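Local structure of uncharacterized protein (Legionella longbeachae NSW150, 4JZA) at residues A[527-539]-A[557-569]. The protein probably hydrolyses the 3-phosphate of phosphatidylinositol 3-phosphate, acting as a bacterial phosphoinositide phosphatase on lipids of the host cell. Sequence-based numbering, arbitrary orientation.
Sequences RELFLSSLEQLII and KAIELIHTDAMIL
Ser533 of helix 524-542 hydrogen-bonds both His563 and Thr564 of helix 556-574. Its OG lies 2.9 Å from His563 ND1, at the edge of the imidazole and near its plane; the apparent 2.5 Å between Ser533 OG and Thr564 OG1 is too short to be taken literally at this resolution. The same side chain is a knob among Glu560, His563, Thr564 and Met567, where the local axes approach to 9.2 Å and cross at -67°. Thr564 OG1 has further acceptors within its own helix, Glu560 O and Glu560 OE2, the latter at 2.9 Å, although one proton cannot serve every acceptor around it.

With CG anti to the backbone N (chi1 178°) and the chain bent at chi2, Glu560 turns its carboxylate along the flank of its helix, between Lys557 and Gln536. Lys557 NZ meets Glu560 OE1 at 2.6 Å, nearly along the C-O axis, as a salt bridge, while Glu560 OE2 rests against Gln536 CG. The Gln536 amide is satisfied elsewhere: OE1 by Ser546, at the start of strand 545-549 in the connection between the two helices, and NE2 by Gln415 of neighbouring strand 412-416.

The His563 ring is gripped on more than its ND1 edge. Leu529 CB stands 3.6 Å from the ring centroid, a CH-pi contact over one face, and the CE1-NE2 edge, next to ND1, points at the face of Phe530, planes at 86°, a T-shaped pair. Selenomethionine Met567 completes the apolar side as a knob among Phe530, Ser533, Leu534 and Leu537, its SE lying obliquely 4.8 Å from the Phe530 centroid.

Within this alpha/beta fold, a buried polar chain thus runs from His563 ND1 through Ser533 and Thr564 to Glu560, whose charge Lys557 probably compensates, and the ND1 bond with the packed rings would restrict His563 rotation.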
loop_
_atom_site.group_PDB
_atom_site.type_symbol
_atom_site.label_atom_id
_atom_site.label_comp_id
_atom_site.label_asym_id
_atom_site.label_seq_id
_atom_site.Cartn_x
_atom_site.Cartn_y
_atom_site.Cartn_z
ATOM N N ARG A 527 14.392 24.553 -13.577
ATOM C CA ARG A 527 14.151 24.484 -14.992
ATOM C C ARG A 527 13.027 23.488 -15.214
ATOM O O ARG A 527 12.071 23.788 -15.967
ATOM C CB ARG A 527 15.392 24.082 -15.758
ATOM C CG ARG A 527 15.136 23.778 -17.232
ATOM C CD ARG A 527 16.444 23.756 -18.020
ATOM N NE ARG A 527 16.255 23.239 -19.364
ATOM C CZ ARG A 527 16.167 21.953 -19.688
ATOM N NH1 ARG A 527 16.262 21.003 -18.763
ATOM N NH2 ARG A 527 15.977 21.614 -20.963
ATOM N N GLU A 528 13.111 22.331 -14.539
ATOM C CA GLU A 528 12.066 21.316 -14.638
ATOM C C GLU A 528 10.655 21.784 -14.251
ATOM O O GLU A 528 9.683 21.373 -14.863
ATOM C CB GLU A 528 12.421 20.095 -13.795
ATOM C CG GLU A 528 13.640 19.362 -14.297
ATOM C CD GLU A 528 13.531 18.835 -15.716
ATOM O OE1 GLU A 528 12.483 18.405 -16.144
ATOM O OE2 GLU A 528 14.516 18.792 -16.427
ATOM N N LEU A 529 10.549 22.584 -13.211
ATOM C CA LEU A 529 9.279 22.986 -12.726
ATOM C C LEU A 529 8.710 23.958 -13.702
ATOM O O LEU A 529 7.488 23.954 -13.937
ATOM C CB LEU A 529 9.411 23.629 -11.356
ATOM C CG LEU A 529 9.861 22.688 -10.237
ATOM C CD1 LEU A 529 10.017 23.508 -8.978
ATOM C CD2 LEU A 529 8.867 21.583 -9.983
ATOM N N PHE A 530 9.592 24.790 -14.273
ATOM C CA PHE A 530 9.171 25.725 -15.313
ATOM C C PHE A 530 8.773 25.028 -16.603
ATOM O O PHE A 530 7.747 25.359 -17.193
ATOM C CB PHE A 530 10.232 26.776 -15.604
ATOM C CG PHE A 530 10.095 27.993 -14.765
ATOM C CD1 PHE A 530 9.171 28.934 -15.081
ATOM C CD2 PHE A 530 10.886 28.182 -13.649
ATOM C CE1 PHE A 530 9.025 30.050 -14.302
ATOM C CE2 PHE A 530 10.760 29.303 -12.860
ATOM C CZ PHE A 530 9.828 30.248 -13.195
ATOM N N LEU A 531 9.549 24.049 -17.046
ATOM C CA LEU A 531 9.122 23.277 -18.183
ATOM C C LEU A 531 7.797 22.647 -17.918
ATOM O O LEU A 531 6.949 22.743 -18.768
ATOM C CB LEU A 531 10.108 22.194 -18.510
ATOM C CG LEU A 531 11.435 22.736 -19.025
ATOM C CD1 LEU A 531 12.322 21.536 -19.193
ATOM C CD2 LEU A 531 11.296 23.496 -20.342
ATOM N N SER A 532 7.581 22.022 -16.750
ATOM C CA SER A 532 6.329 21.291 -16.525
ATOM C C SER A 532 5.156 22.290 -16.384
ATOM O O SER A 532 4.078 22.078 -16.940
ATOM C CB SER A 532 6.450 20.240 -15.377
ATOM O OG SER A 532 6.470 20.814 -14.086
ATOM N N SER A 533 5.391 23.428 -15.737
ATOM C CA SER A 533 4.327 24.416 -15.532
ATOM C C SER A 533 3.931 25.043 -16.846
ATOM O O SER A 533 2.747 25.270 -17.078
ATOM C CB SER A 533 4.722 25.507 -14.526
ATOM O OG SER A 533 4.626 25.074 -13.179
ATOM N N LEU A 534 4.903 25.320 -17.715
ATOM C CA LEU A 534 4.602 26.016 -18.998
ATOM C C LEU A 534 3.771 25.107 -19.917
ATOM O O LEU A 534 2.759 25.534 -20.412
ATOM C CB LEU A 534 5.877 26.537 -19.692
ATOM C CG LEU A 534 6.514 27.727 -18.962
ATOM C CD1 LEU A 534 7.904 27.973 -19.492
ATOM C CD2 LEU A 534 5.700 29.007 -19.042
ATOM N N GLU A 535 4.154 23.838 -20.043
ATOM C CA GLU A 535 3.353 22.861 -20.730
ATOM C C GLU A 535 1.918 22.891 -20.251
ATOM O O GLU A 535 1.011 22.833 -21.079
ATOM C CB GLU A 535 3.899 21.471 -20.525
ATOM C CG GLU A 535 5.233 21.273 -21.198
ATOM C CD GLU A 535 5.885 19.920 -20.901
ATOM O OE1 GLU A 535 5.305 19.028 -20.199
ATOM O OE2 GLU A 535 7.024 19.763 -21.392
ATOM N N GLN A 536 1.694 22.984 -18.940
ATOM C CA GLN A 536 0.317 22.965 -18.424
ATOM C C GLN A 536 -0.344 24.258 -18.756
ATOM O O GLN A 536 -1.531 24.286 -19.033
ATOM C CB GLN A 536 0.233 22.787 -16.917
ATOM C CG GLN A 536 0.753 21.469 -16.414
ATOM C CD GLN A 536 -0.215 20.364 -16.564
ATOM O OE1 GLN A 536 -1.366 20.592 -16.930
ATOM N NE2 GLN A 536 0.236 19.137 -16.287
ATOM N N LEU A 537 0.401 25.343 -18.678
ATOM C CA LEU A 537 -0.184 26.652 -18.939
ATOM C C LEU A 537 -0.526 26.774 -20.425
ATOM O O LEU A 537 -1.554 27.335 -20.785
ATOM C CB LEU A 537 0.748 27.760 -18.494
ATOM C CG LEU A 537 0.809 27.967 -16.964
ATOM C CD1 LEU A 537 1.949 28.919 -16.671
ATOM C CD2 LEU A 537 -0.472 28.471 -16.274
ATOM N N ILE A 538 0.306 26.201 -21.281
ATOM C CA ILE A 538 0.015 26.157 -22.688
ATOM C C ILE A 538 -1.285 25.427 -22.954
ATOM O O ILE A 538 -2.188 25.984 -23.572
ATOM C CB ILE A 538 1.187 25.545 -23.473
ATOM C CG1 ILE A 538 2.347 26.551 -23.501
ATOM C CG2 ILE A 538 0.804 25.233 -24.913
ATOM C CD1 ILE A 538 3.709 25.911 -23.746
ATOM N N ILE A 539 -1.393 24.192 -22.484
ATOM C CA ILE A 539 -2.624 23.424 -22.637
ATOM C C ILE A 539 -3.811 24.189 -22.082
ATOM O O ILE A 539 -4.865 24.267 -22.723
ATOM C CB ILE A 539 -2.513 22.035 -21.970
ATOM C CG1 ILE A 539 -1.460 21.180 -22.685
ATOM C CG2 ILE A 539 -3.825 21.267 -22.037
ATOM C CD1 ILE A 539 -1.653 20.992 -24.179
ATOM N N LYS A 557 4.095 15.540 -8.537
ATOM C CA LYS A 557 2.874 16.118 -9.053
ATOM C C LYS A 557 2.346 17.222 -8.151
ATOM O O LYS A 557 1.843 18.224 -8.625
ATOM C CB LYS A 557 1.819 15.034 -9.220
ATOM C CG LYS A 557 0.549 15.506 -9.892
ATOM C CD LYS A 557 0.836 16.040 -11.276
ATOM C CE LYS A 557 -0.403 16.666 -11.873
ATOM N NZ LYS A 557 -0.079 17.402 -13.118
ATOM N N ALA A 558 2.443 17.021 -6.849
ATOM C CA ALA A 558 2.031 18.034 -5.896
ATOM C C ALA A 558 2.885 19.277 -6.046
ATOM O O ALA A 558 2.402 20.383 -5.929
ATOM C CB ALA A 558 2.120 17.503 -4.483
ATOM N N ILE A 559 4.172 19.079 -6.273
ATOM C CA ILE A 559 5.088 20.185 -6.483
ATOM C C ILE A 559 4.772 20.983 -7.747
ATOM O O ILE A 559 4.866 22.200 -7.749
ATOM C CB ILE A 559 6.551 19.707 -6.428
ATOM C CG1 ILE A 559 6.931 19.391 -4.990
ATOM C CG2 ILE A 559 7.505 20.755 -6.963
ATOM C CD1 ILE A 559 8.078 18.424 -4.870
ATOM N N GLU A 560 4.406 20.294 -8.820
ATOM C CA GLU A 560 4.032 20.965 -10.050
ATOM C C GLU A 560 2.798 21.818 -9.848
ATOM O O GLU A 560 2.715 22.930 -10.342
ATOM C CB GLU A 560 3.747 19.950 -11.149
ATOM C CG GLU A 560 3.298 20.580 -12.459
ATOM C CD GLU A 560 1.790 20.624 -12.630
ATOM O OE1 GLU A 560 1.129 19.605 -12.393
ATOM O OE2 GLU A 560 1.260 21.677 -13.022
ATOM N N LEU A 561 1.832 21.279 -9.121
ATOM C CA LEU A 561 0.587 21.978 -8.860
ATOM C C LEU A 561 0.787 23.242 -8.055
ATOM O O LEU A 561 0.164 24.251 -8.317
ATOM C CB LEU A 561 -0.400 21.067 -8.147
ATOM C CG LEU A 561 -0.914 19.900 -8.974
ATOM C CD1 LEU A 561 -1.927 19.113 -8.174
ATOM C CD2 LEU A 561 -1.521 20.388 -10.270
ATOM N N ILE A 562 1.656 23.174 -7.063
ATOM C CA ILE A 562 1.989 24.338 -6.268
ATOM C C ILE A 562 2.682 25.368 -7.184
ATOM O O ILE A 562 2.344 26.581 -7.161
ATOM C CB ILE A 562 2.926 23.904 -5.126
ATOM C CG1 ILE A 562 2.113 23.318 -3.963
ATOM C CG2 ILE A 562 3.777 25.041 -4.624
ATOM C CD1 ILE A 562 2.946 22.426 -3.093
ATOM N N HIS A 563 3.641 24.888 -7.990
ATOM C CA HIS A 563 4.442 25.780 -8.803
ATOM C C HIS A 563 3.550 26.446 -9.832
ATOM O O HIS A 563 3.581 27.679 -9.997
ATOM C CB HIS A 563 5.568 25.032 -9.463
ATOM C CG HIS A 563 6.622 25.903 -10.064
ATOM N ND1 HIS A 563 6.635 26.231 -11.402
ATOM C CD2 HIS A 563 7.755 26.423 -9.539
ATOM C CE1 HIS A 563 7.705 26.957 -11.663
ATOM N NE2 HIS A 563 8.392 27.107 -10.548
ATOM N N THR A 564 2.714 25.661 -10.486
ATOM C CA THR A 564 1.830 26.222 -11.474
ATOM C C THR A 564 0.816 27.116 -10.772
ATOM O O THR A 564 0.616 28.255 -11.165
ATOM C CB THR A 564 1.204 25.107 -12.318
ATOM O OG1 THR A 564 2.242 24.377 -12.985
ATOM C CG2 THR A 564 0.267 25.650 -13.351
ATOM N N ASP A 565 0.200 26.676 -9.698
ATOM C CA ASP A 565 -0.633 27.637 -8.954
ATOM C C ASP A 565 0.124 28.974 -8.708
ATOM O O ASP A 565 -0.412 30.056 -8.905
ATOM C CB ASP A 565 -1.121 27.059 -7.616
ATOM C CG ASP A 565 -2.284 26.066 -7.771
ATOM O OD1 ASP A 565 -2.976 26.121 -8.833
ATOM O OD2 ASP A 565 -2.522 25.246 -6.816
ATOM N N ALA A 566 1.369 28.900 -8.282
ATOM C CA ALA A 566 2.098 30.107 -7.965
ATOM C C ALA A 566 2.283 31.010 -9.186
ATOM O O ALA A 566 2.289 32.224 -9.050
ATOM C CB ALA A 566 3.455 29.764 -7.382
HETATM N N MSE A 567 2.477 30.438 -10.371
HETATM C CA MSE A 567 2.636 31.246 -11.581
HETATM C C MSE A 567 1.332 31.963 -11.881
HETATM O O MSE A 567 1.317 33.151 -12.224
HETATM C CB MSE A 567 3.068 30.370 -12.738
HETATM C CG MSE A 567 4.524 29.970 -12.534
HETATM SE SE MSE A 567 5.155 28.941 -14.085
HETATM C CE MSE A 567 5.178 30.442 -15.366
ATOM N N ILE A 568 0.221 31.250 -11.746
ATOM C CA ILE A 568 -1.101 31.830 -11.958
ATOM C C ILE A 568 -1.325 32.954 -10.927
ATOM O O ILE A 568 -1.751 34.022 -11.297
ATOM C CB ILE A 568 -2.198 30.728 -11.932
ATOM C CG1 ILE A 568 -2.039 29.829 -13.158
ATOM C CG2 ILE A 568 -3.618 31.290 -11.908
ATOM C CD1 ILE A 568 -2.792 28.530 -13.024
ATOM N N LEU A 569 -1.006 32.742 -9.654
ATOM C CA LEU A 569 -1.172 33.806 -8.678
ATOM C C LEU A 569 -0.274 35.009 -8.953
ATOM O O LEU A 569 -0.668 36.160 -8.721
ATOM C CB LEU A 569 -0.911 33.299 -7.260
ATOM C CG LEU A 569 -1.964 32.277 -6.845
ATOM C CD1 LEU A 569 -1.619 31.701 -5.496
ATOM C CD2 LEU A 569 -3.376 32.863 -6.828
#